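PDB 5JXF: Asp/Glu-specific dipeptidyl-peptidase from Flavobacterium psychrophilum, which removes dipeptides from the N-terminus of oligopeptides as a serine peptidase of family S46, with strict specificity for aspartate or glutamate at the P1 position. Local coordinates for residues W123-E128 / A716-N721; V209-A214 / S239-Y244; K593-K598 / C650-N655. All coordinates share one frame; numbering follows the deposited sequence.

Contact 1: residues W123-E128 / A716-N721; sequences WAMKME and AKHLIN
A716 meets W123 first: its methyl CB comes obliquely to the six-membered part of the indole and lies 3.9 Å from CE3. The backbone then enters the short helix 717-721, and H718 makes the one hydrogen bond between the two segments. Its NE2 donates to the carbonyl O of A124 at 3.0 Å, with an N-H...O angle of 153°. The acceptor lies nearly in the imidazole plane, and the donor arrives in the carbonyl plane, on a lone pair of A124 O. With CG set between the backbone N and the carbonyl carbon (chi1 63°), the ring reaches across to the loop. One face of it lies beneath M125 O, which is close to NE2 but too poorly angled to bond, while CG of L719 from its own helix rests against the opposite face. Both lie off-centre, so the ring is flanked on both faces as well as tethered. SD of M125 comes obliquely to the ring, 3.7 Å from H718 CE1, a sulfur-aromatic contact that the bend of the methionine chain at chi2 allows. L719 follows, its CD1 touching the edge of the W123 indole, 4.1 Å from both CE3 and CZ3. The contact thus joins the loop leaving strand 122-123 to the last helix, 717-721. V710 of helix 703-713 packs on both W123 and A716, and L719 also touches R242 of strand 239-245, wedging the short helix between helix 703-713 and the antiparallel sheet.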
loop_
_atom_site.group_PDB
_atom_site.type_symbol
_atom_site.label_atom_id
_atom_site.label_comp_id
_atom_site.label_asym_id
_atom_site.label_seq_id
_atom_site.Cartn_x
_atom_site.Cartn_y
_atom_site.Cartn_z
ATOM N N TRP A 123 -15.302 -11.034 -29.159
ATOM C CA TRP A 123 -15.776 -9.922 -29.978
ATOM C C TRP A 123 -16.558 -10.365 -31.214
ATOM O O TRP A 123 -15.986 -10.863 -32.183
ATOM C CB TRP A 123 -14.600 -9.043 -30.393
ATOM C CG TRP A 123 -13.938 -8.450 -29.201
ATOM C CD1 TRP A 123 -12.853 -8.942 -28.545
ATOM C CD2 TRP A 123 -14.366 -7.297 -28.467
ATOM N NE1 TRP A 123 -12.562 -8.157 -27.465
ATOM C CE2 TRP A 123 -13.468 -7.134 -27.395
ATOM C CE3 TRP A 123 -15.410 -6.378 -28.620
ATOM C CZ2 TRP A 123 -13.571 -6.086 -26.487
ATOM C CZ3 TRP A 123 -15.519 -5.342 -27.716
ATOM C CH2 TRP A 123 -14.606 -5.206 -26.657
ATOM N N ALA A 124 -17.875 -10.174 -31.157
ATOM C CA ALA A 124 -18.760 -10.479 -32.270
ATOM C C ALA A 124 -18.520 -9.521 -33.419
ATOM O O ALA A 124 -18.913 -8.361 -33.352
ATOM C CB ALA A 124 -20.216 -10.414 -31.823
ATOM N N MET A 125 -17.873 -10.010 -34.471
ATOM C CA MET A 125 -17.495 -9.173 -35.610
ATOM C C MET A 125 -18.687 -8.783 -36.484
ATOM O O MET A 125 -18.618 -7.845 -37.270
ATOM C CB MET A 125 -16.434 -9.884 -36.451
ATOM C CG MET A 125 -15.060 -9.888 -35.794
ATOM S SD MET A 125 -14.642 -8.216 -35.273
ATOM C CE MET A 125 -13.193 -8.493 -34.254
ATOM N N LYS A 126 -19.776 -9.522 -36.340
ATOM C CA LYS A 126 -21.034 -9.156 -36.962
ATOM C C LYS A 126 -22.174 -9.750 -36.129
ATOM O O LYS A 126 -21.972 -10.695 -35.362
ATOM C CB LYS A 126 -21.066 -9.611 -38.428
ATOM C CG LYS A 126 -21.044 -11.111 -38.665
ATOM C CD LYS A 126 -20.766 -11.396 -40.143
ATOM C CE LYS A 126 -21.215 -12.791 -40.556
ATOM N NZ LYS A 126 -22.410 -13.251 -39.783
ATOM N N MET A 127 -23.363 -9.177 -36.260
ATOM C CA MET A 127 -24.411 -9.394 -35.269
ATOM C C MET A 127 -24.830 -10.859 -35.096
ATOM O O MET A 127 -25.366 -11.227 -34.050
ATOM C CB MET A 127 -25.629 -8.531 -35.612
ATOM C CG MET A 127 -25.383 -7.037 -35.391
ATOM S SD MET A 127 -26.823 -5.976 -35.681
ATOM C CE MET A 127 -26.132 -4.341 -35.381
ATOM N N GLU A 128 -24.569 -11.702 -36.089
ATOM C CA GLU A 128 -25.023 -13.092 -36.010
ATOM C C GLU A 128 -24.071 -13.959 -35.202
ATOM O O GLU A 128 -24.408 -15.084 -34.825
ATOM C CB GLU A 128 -25.201 -13.685 -37.408
ATOM C CG GLU A 128 -26.284 -13.011 -38.218
ATOM C CD GLU A 128 -25.810 -11.727 -38.884
ATOM O OE1 GLU A 128 -24.636 -11.342 -38.695
ATOM O OE2 GLU A 128 -26.623 -11.094 -39.593
ATOM N N ALA A 716 -12.683 -3.646 -32.963
ATOM C CA ALA A 716 -14.135 -3.738 -33.106
ATOM C C ALA A 716 -14.750 -2.377 -33.369
ATOM O O ALA A 716 -15.776 -2.042 -32.784
ATOM C CB ALA A 716 -14.763 -4.360 -31.856
ATOM N N LYS A 717 -14.111 -1.601 -34.238
ATOM C CA LYS A 717 -14.599 -0.280 -34.639
ATOM C C LYS A 717 -16.077 -0.272 -35.070
ATOM O O LYS A 717 -16.767 0.737 -34.911
ATOM C CB LYS A 717 -13.737 0.269 -35.783
ATOM C CG LYS A 717 -13.848 1.778 -35.999
ATOM C CD LYS A 717 -12.694 2.518 -35.319
ATOM C CE LYS A 717 -12.784 4.033 -35.490
ATOM N NZ LYS A 717 -12.720 4.744 -34.183
ATOM N N HIS A 718 -16.557 -1.389 -35.614
ATOM C CA HIS A 718 -17.932 -1.454 -36.118
ATOM C C HIS A 718 -18.941 -1.227 -34.988
ATOM O O HIS A 718 -19.990 -0.635 -35.207
ATOM C CB HIS A 718 -18.206 -2.792 -36.816
ATOM C CG HIS A 718 -18.091 -3.980 -35.913
ATOM N ND1 HIS A 718 -16.883 -4.432 -35.427
ATOM C CD2 HIS A 718 -19.037 -4.805 -35.400
ATOM C CE1 HIS A 718 -17.089 -5.487 -34.656
ATOM N NE2 HIS A 718 -18.387 -5.733 -34.622
ATOM N N LEU A 719 -18.608 -1.660 -33.773
ATOM C CA LEU A 719 -19.492 -1.400 -32.645
ATOM C C LEU A 719 -19.504 0.085 -32.318
ATOM O O LEU A 719 -20.519 0.621 -31.868
ATOM C CB LEU A 719 -19.081 -2.211 -31.428
ATOM C CG LEU A 719 -19.022 -3.709 -31.697
ATOM C CD1 LEU A 719 -18.473 -4.424 -30.468
ATOM C CD2 LEU A 719 -20.408 -4.246 -32.086
ATOM N N ILE A 720 -18.387 0.760 -32.569
ATOM C CA ILE A 720 -18.318 2.190 -32.309
ATOM C C ILE A 720 -19.145 2.984 -33.314
ATOM O O ILE A 720 -19.797 3.963 -32.955
ATOM C CB ILE A 720 -16.868 2.692 -32.341
ATOM C CG1 ILE A 720 -16.051 1.957 -31.280
ATOM C CG2 ILE A 720 -16.818 4.208 -32.144
ATOM C CD1 ILE A 720 -14.751 2.615 -30.964
ATOM N N ASN A 721 -19.120 2.555 -34.570
ATOM C CA ASN A 721 -19.858 3.240 -35.626
ATOM C C ASN A 721 -21.344 3.312 -35.291
ATOM O O ASN A 721 -22.063 4.183 -35.778
ATOM C CB ASN A 721 -19.645 2.540 -36.975
ATOM C CG ASN A 721 -18.212 2.684 -37.491
ATOM O OD1 ASN A 721 -17.526 3.658 -37.178
ATOM N ND2 ASN A 721 -17.767 1.722 -38.295
#

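Contact 2: residues V209-A214 / S239-Y244; sequences VRLVGA and SMFRVY
M240 O takes two backbone hydrogen bonds, from V212 N at 2.8 Å and G213 N at 3.0 Å, both from the same face of its carbonyl plane. Two residues opposite one make a classic beta bulge where antiparallel strands 197-214 and 239-245 pair. M240 N returns a bond to G213 O at 2.7 Å, and R210 and R242 beyond the bulge form a hydrogen-bonded pair. The extended R210 chain ends in a guanidinium lying flat on the Y244 ring, planes 12° apart, with R210 CZ 3.7 Å from the centroid of the Y244 ring: a cation-pi stack to which R210 CD adds a CH-pi contact. D208 holds R210 NH2 in a salt bridge, and Y244 OH is hydrogen-bonded to E130. A leucine in place of Y244 would probably leave the R210 guanidinium without its aromatic platform and E130 without the phenolic partner. L211 CD1 sits over one face of the F241 ring, 4.1 Å from its centroid, and V209 CG1 meets F241 CB at 3.8 Å. V212 CG2 presses on R242 CB at 3.5 Å. The side chain of S239 lies about 8 Å from that of H101, a proposed charge relay residue. Buried arginines therefore lie beside aliphatic and aromatic groups, their charges probably balanced by D208 for R210 and by E130 and E722 for R242.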
loop_
_atom_site.group_PDB
_atom_site.type_symbol
_atom_site.label_atom_id
_atom_site.label_comp_id
_atom_site.label_asym_id
_atom_site.label_seq_id
_atom_site.Cartn_x
_atom_site.Cartn_y
_atom_site.Cartn_z
ATOM N N VAL A 209 -30.966 -11.648 -24.747
ATOM C CA VAL A 209 -29.810 -10.747 -24.639
ATOM C C VAL A 209 -28.502 -11.490 -24.938
ATOM O O VAL A 209 -28.111 -12.405 -24.215
ATOM C CB VAL A 209 -29.753 -10.112 -23.241
ATOM C CG1 VAL A 209 -28.503 -9.220 -23.072
ATOM C CG2 VAL A 209 -31.052 -9.335 -22.974
ATOM N N ARG A 210 -27.836 -11.094 -26.017
ATOM C CA ARG A 210 -26.673 -11.828 -26.525
ATOM C C ARG A 210 -25.360 -11.086 -26.251
ATOM O O ARG A 210 -25.336 -9.864 -26.243
ATOM C CB ARG A 210 -26.817 -12.077 -28.024
ATOM C CG ARG A 210 -28.147 -12.720 -28.388
ATOM C CD ARG A 210 -28.322 -12.890 -29.878
ATOM N NE ARG A 210 -29.700 -13.292 -30.148
ATOM C CZ ARG A 210 -30.229 -13.428 -31.357
ATOM N NH1 ARG A 210 -29.497 -13.203 -32.430
ATOM N NH2 ARG A 210 -31.498 -13.789 -31.487
ATOM N N LEU A 211 -24.293 -11.848 -26.016
ATOM C CA LEU A 211 -22.956 -11.293 -25.761
ATOM C C LEU A 211 -22.337 -10.718 -27.023
ATOM O O LEU A 211 -22.249 -11.404 -28.050
ATOM C CB LEU A 211 -22.025 -12.362 -25.183
ATOM C CG LEU A 211 -20.555 -11.955 -24.947
ATOM C CD1 LEU A 211 -20.431 -10.739 -24.023
ATOM C CD2 LEU A 211 -19.752 -13.127 -24.398
ATOM N N VAL A 212 -21.893 -9.466 -26.939
ATOM C CA VAL A 212 -21.336 -8.763 -28.100
ATOM C C VAL A 212 -19.822 -8.554 -27.994
ATOM O O VAL A 212 -19.096 -8.757 -28.965
ATOM C CB VAL A 212 -22.021 -7.390 -28.295
ATOM C CG1 VAL A 212 -21.275 -6.526 -29.311
ATOM C CG2 VAL A 212 -23.502 -7.585 -28.695
ATOM N N GLY A 213 -19.350 -8.153 -26.817
ATOM C CA GLY A 213 -17.935 -7.901 -26.630
ATOM C C GLY A 213 -17.467 -7.962 -25.186
ATOM O O GLY A 213 -18.187 -7.566 -24.259
ATOM N N ALA A 214 -16.256 -8.475 -24.989
ATOM C CA ALA A 214 -15.606 -8.400 -23.683
ATOM C C ALA A 214 -14.096 -8.416 -23.834
ATOM O O ALA A 214 -13.563 -9.175 -24.637
ATOM C CB ALA A 214 -16.048 -9.538 -22.790
ATOM N N SER A 239 -18.201 -4.890 -20.375
ATOM C CA SER A 239 -18.548 -5.859 -21.415
ATOM C C SER A 239 -19.789 -5.348 -22.155
ATOM O O SER A 239 -20.480 -4.461 -21.670
ATOM C CB SER A 239 -18.786 -7.252 -20.830
ATOM O OG SER A 239 -19.826 -7.232 -19.865
ATOM N N MET A 240 -20.038 -5.881 -23.342
ATOM C CA MET A 240 -21.114 -5.376 -24.184
ATOM C C MET A 240 -22.070 -6.475 -24.585
ATOM O O MET A 240 -21.667 -7.583 -24.923
ATOM C CB MET A 240 -20.560 -4.696 -25.428
ATOM C CG MET A 240 -19.814 -3.405 -25.119
ATOM S SD MET A 240 -19.307 -2.494 -26.582
ATOM C CE MET A 240 -18.709 -0.962 -25.858
ATOM N N PHE A 241 -23.351 -6.142 -24.528
ATOM C CA PHE A 241 -24.405 -7.077 -24.889
ATOM C C PHE A 241 -25.325 -6.389 -25.879
ATOM O O PHE A 241 -25.201 -5.177 -26.081
ATOM C CB PHE A 241 -25.163 -7.520 -23.639
ATOM C CG PHE A 241 -24.379 -8.457 -22.753
ATOM C CD1 PHE A 241 -23.408 -7.970 -21.885
ATOM C CD2 PHE A 241 -24.601 -9.829 -22.800
ATOM C CE1 PHE A 241 -22.697 -8.833 -21.080
ATOM C CE2 PHE A 241 -23.896 -10.695 -21.991
ATOM C CZ PHE A 241 -22.944 -10.197 -21.131
ATOM N N ARG A 242 -26.235 -7.137 -26.512
ATOM C CA ARG A 242 -27.217 -6.501 -27.390
ATOM C C ARG A 242 -28.615 -7.045 -27.098
ATOM O O ARG A 242 -28.807 -8.252 -27.052
ATOM C CB ARG A 242 -26.885 -6.701 -28.868
ATOM C CG ARG A 242 -27.861 -5.947 -29.784
ATOM C CD ARG A 242 -27.692 -6.293 -31.239
ATOM N NE ARG A 242 -26.294 -6.213 -31.646
ATOM C CZ ARG A 242 -25.669 -5.075 -31.925
ATOM N NH1 ARG A 242 -26.322 -3.921 -31.829
ATOM N NH2 ARG A 242 -24.389 -5.092 -32.284
ATOM N N VAL A 243 -29.567 -6.151 -26.870
ATOM C CA VAL A 243 -30.920 -6.566 -26.531
ATOM C C VAL A 243 -31.647 -6.896 -27.847
ATOM O O VAL A 243 -31.550 -6.156 -28.817
ATOM C CB VAL A 243 -31.678 -5.477 -25.753
ATOM C CG1 VAL A 243 -33.117 -5.948 -25.399
ATOM C CG2 VAL A 243 -30.923 -5.074 -24.504
ATOM N N TYR A 244 -32.340 -8.023 -27.886
ATOM C CA TYR A 244 -33.077 -8.422 -29.088
ATOM C C TYR A 244 -34.569 -8.449 -28.798
ATOM O O TYR A 244 -34.974 -8.693 -27.652
ATOM C CB TYR A 244 -32.609 -9.791 -29.577
ATOM C CG TYR A 244 -31.353 -9.738 -30.409
ATOM C CD1 TYR A 244 -30.097 -9.557 -29.816
ATOM C CD2 TYR A 244 -31.420 -9.876 -31.787
ATOM C CE1 TYR A 244 -28.956 -9.511 -30.591
ATOM C CE2 TYR A 244 -30.294 -9.823 -32.566
ATOM C CZ TYR A 244 -29.062 -9.643 -31.970
ATOM O OH TYR A 244 -27.957 -9.594 -32.774
#

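Contact 3: residues K593-K598 / C650-N655; sequences KGYSPK and CFIGTN
I652 lays its CD1 methyl against the edge of the Y595 ring, in the ring plane, 3.9 Å from CD1 and 4.0 Å from CE1 of the tyrosine. Lying in that plane, the methyl meets ring hydrogens rather than the pi cloud; the two side chains cross at about a right angle. An extended branch (chi2 171°) carries this methyl outward from the strand, and I652 CD1 also lies 3.8 Å from K593 O and close to G594 CA. The glycine thus brings bare backbone up to the isoleucine. One hydrogen bond joins the segments: K593 N donates to I652 O at 3.1 Å, with an N-H...O angle of 154° and the donor tilted 24° from the carbonyl plane. Beyond it, CB of K593 touches CG2 of T654 at 3.9 Å, a small apolar contact between two polar residues. The lysine chain bends at chi2 and leads its ammonium away to a salt bridge with D277, while T654 OG1 is engaged by K591 N. On the Y595 side, OH is hydrogen-bonded to E683 and the ring meets Y603 edge-to-face. The contact links the chain entering edge strand 595-598 with the end of strand 648-653, on either side of strand 601-608 in the eight-stranded antiparallel sheet. Its chemistry is divided: a single backbone bond and apolar contacts hold the middle, and the polar ends of K593, Y595 and T654 are satisfied by residues outside both segments.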
loop_
_atom_site.group_PDB
_atom_site.type_symbol
_atom_site.label_atom_id
_atom_site.label_comp_id
_atom_site.label_asym_id
_atom_site.label_seq_id
_atom_site.Cartn_x
_atom_site.Cartn_y
_atom_site.Cartn_z
ATOM N N LYS A 593 -14.080 13.961 -7.923
ATOM C CA LYS A 593 -13.389 14.490 -6.757
ATOM C C LYS A 593 -12.485 13.433 -6.139
ATOM O O LYS A 593 -12.942 12.327 -5.844
ATOM C CB LYS A 593 -14.391 14.977 -5.700
ATOM C CG LYS A 593 -13.792 15.917 -4.648
ATOM C CD LYS A 593 -13.100 17.056 -5.377
ATOM C CE LYS A 593 -13.063 18.337 -4.595
ATOM N NZ LYS A 593 -12.797 19.454 -5.554
ATOM N N GLY A 594 -11.220 13.773 -5.911
ATOM C CA GLY A 594 -10.329 12.882 -5.181
ATOM C C GLY A 594 -10.658 12.847 -3.703
ATOM O O GLY A 594 -11.716 13.321 -3.281
ATOM N N TYR A 595 -9.740 12.288 -2.904
ATOM C CA TYR A 595 -9.882 12.276 -1.445
ATOM C C TYR A 595 -8.562 11.947 -0.728
ATOM O O TYR A 595 -7.568 11.595 -1.362
ATOM C CB TYR A 595 -10.953 11.277 -1.013
ATOM C CG TYR A 595 -10.541 9.823 -1.154
ATOM C CD1 TYR A 595 -10.456 9.214 -2.402
ATOM C CD2 TYR A 595 -10.263 9.051 -0.037
ATOM C CE1 TYR A 595 -10.089 7.870 -2.530
ATOM C CE2 TYR A 595 -9.903 7.714 -0.159
ATOM C CZ TYR A 595 -9.825 7.136 -1.411
ATOM O OH TYR A 595 -9.456 5.813 -1.507
ATOM N N SER A 596 -8.585 12.063 0.599
ATOM C CA SER A 596 -7.418 11.804 1.441
ATOM C C SER A 596 -7.660 10.654 2.409
ATOM O O SER A 596 -8.409 10.788 3.377
ATOM C CB SER A 596 -7.040 13.047 2.227
ATOM O OG SER A 596 -6.019 12.719 3.162
ATOM N N PRO A 597 -7.001 9.519 2.161
ATOM C CA PRO A 597 -7.191 8.320 2.981
ATOM C C PRO A 597 -6.498 8.423 4.351
ATOM O O PRO A 597 -6.958 7.801 5.314
ATOM C CB PRO A 597 -6.559 7.221 2.124
ATOM C CG PRO A 597 -5.498 7.928 1.359
ATOM C CD PRO A 597 -6.058 9.296 1.055
ATOM N N LYS A 598 -5.432 9.224 4.420
ATOM C CA LYS A 598 -4.536 9.296 5.583
ATOM C C LYS A 598 -3.729 10.610 5.613
ATOM O O LYS A 598 -3.655 11.326 4.618
ATOM C CB LYS A 598 -3.576 8.107 5.577
ATOM C CG LYS A 598 -4.136 6.890 6.256
ATOM C CD LYS A 598 -3.302 5.656 6.022
ATOM C CE LYS A 598 -4.028 4.467 6.627
ATOM N NZ LYS A 598 -4.873 4.915 7.780
ATOM N N CYS A 650 -9.511 5.364 -15.419
ATOM C CA CYS A 650 -10.591 5.377 -14.430
ATOM C C CYS A 650 -10.690 6.750 -13.797
ATOM O O CYS A 650 -9.748 7.548 -13.878
ATOM C CB CYS A 650 -10.372 4.333 -13.318
ATOM S SG CYS A 650 -10.232 2.609 -13.838
ATOM N N PHE A 651 -11.828 7.013 -13.163
ATOM C CA PHE A 651 -11.963 8.178 -12.295
ATOM C C PHE A 651 -12.969 7.922 -11.173
ATOM O O PHE A 651 -13.624 6.878 -11.139
ATOM C CB PHE A 651 -12.341 9.441 -13.098
ATOM C CG PHE A 651 -13.722 9.406 -13.733
ATOM C CD1 PHE A 651 -13.920 8.805 -14.960
ATOM C CD2 PHE A 651 -14.801 10.029 -13.120
ATOM C CE1 PHE A 651 -15.188 8.798 -15.558
ATOM C CE2 PHE A 651 -16.058 10.035 -13.714
ATOM C CZ PHE A 651 -16.253 9.414 -14.927
ATOM N N ILE A 652 -13.059 8.862 -10.234
ATOM C CA ILE A 652 -13.886 8.682 -9.048
ATOM C C ILE A 652 -14.675 9.946 -8.740
ATOM O O ILE A 652 -14.229 11.042 -9.054
ATOM C CB ILE A 652 -13.050 8.317 -7.780
ATOM C CG1 ILE A 652 -11.813 9.222 -7.645
ATOM C CG2 ILE A 652 -12.604 6.880 -7.833
ATOM C CD1 ILE A 652 -11.046 9.052 -6.264
ATOM N N GLY A 653 -15.832 9.779 -8.110
ATOM C CA GLY A 653 -16.639 10.905 -7.694
ATOM C C GLY A 653 -17.395 10.698 -6.397
ATOM O O GLY A 653 -17.328 9.645 -5.766
ATOM N N THR A 654 -18.128 11.726 -5.999
ATOM C CA THR A 654 -18.876 11.699 -4.764
ATOM C C THR A 654 -20.290 11.109 -4.929
ATOM O O THR A 654 -21.183 11.434 -4.169
ATOM C CB THR A 654 -18.994 13.110 -4.181
ATOM O OG1 THR A 654 -19.637 13.968 -5.132
ATOM C CG2 THR A 654 -17.599 13.665 -3.877
ATOM N N ASN A 655 -20.482 10.234 -5.906
ATOM C CA ASN A 655 -21.778 9.580 -6.064
ATOM C C ASN A 655 -21.942 8.439 -5.067
ATOM O O ASN A 655 -21.016 7.686 -4.811
ATOM C CB ASN A 655 -21.949 9.043 -7.487
ATOM C CG ASN A 655 -21.670 10.079 -8.542
ATOM O OD1 ASN A 655 -22.493 10.951 -8.800
ATOM N ND2 ASN A 655 -20.514 9.968 -9.190
#

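Contacts 1 and 2, centres about 10 Å apart, meet at one curled antiparallel sheet, which holds both strands of contact 2 and, at W123, the end of strand 122-123; A124 N is probably hydrogen-bonded to V212 O. Contact 3 lies in the eight-stranded sheet, about 34 Å from contact 1 and 30 Å from contact 2 between centres. Along the chain, contact 2 closes before contact 3 opens, and contact 1 encloses both, returning the last helix, 717-721, to the first sheet. Of the proposed charge relay residues, H101 (helix 100-109) and D237 (just before strand 239-245) lie by the first sheet, S662 (after strand 648-653) by the second, consistent with an active site between them.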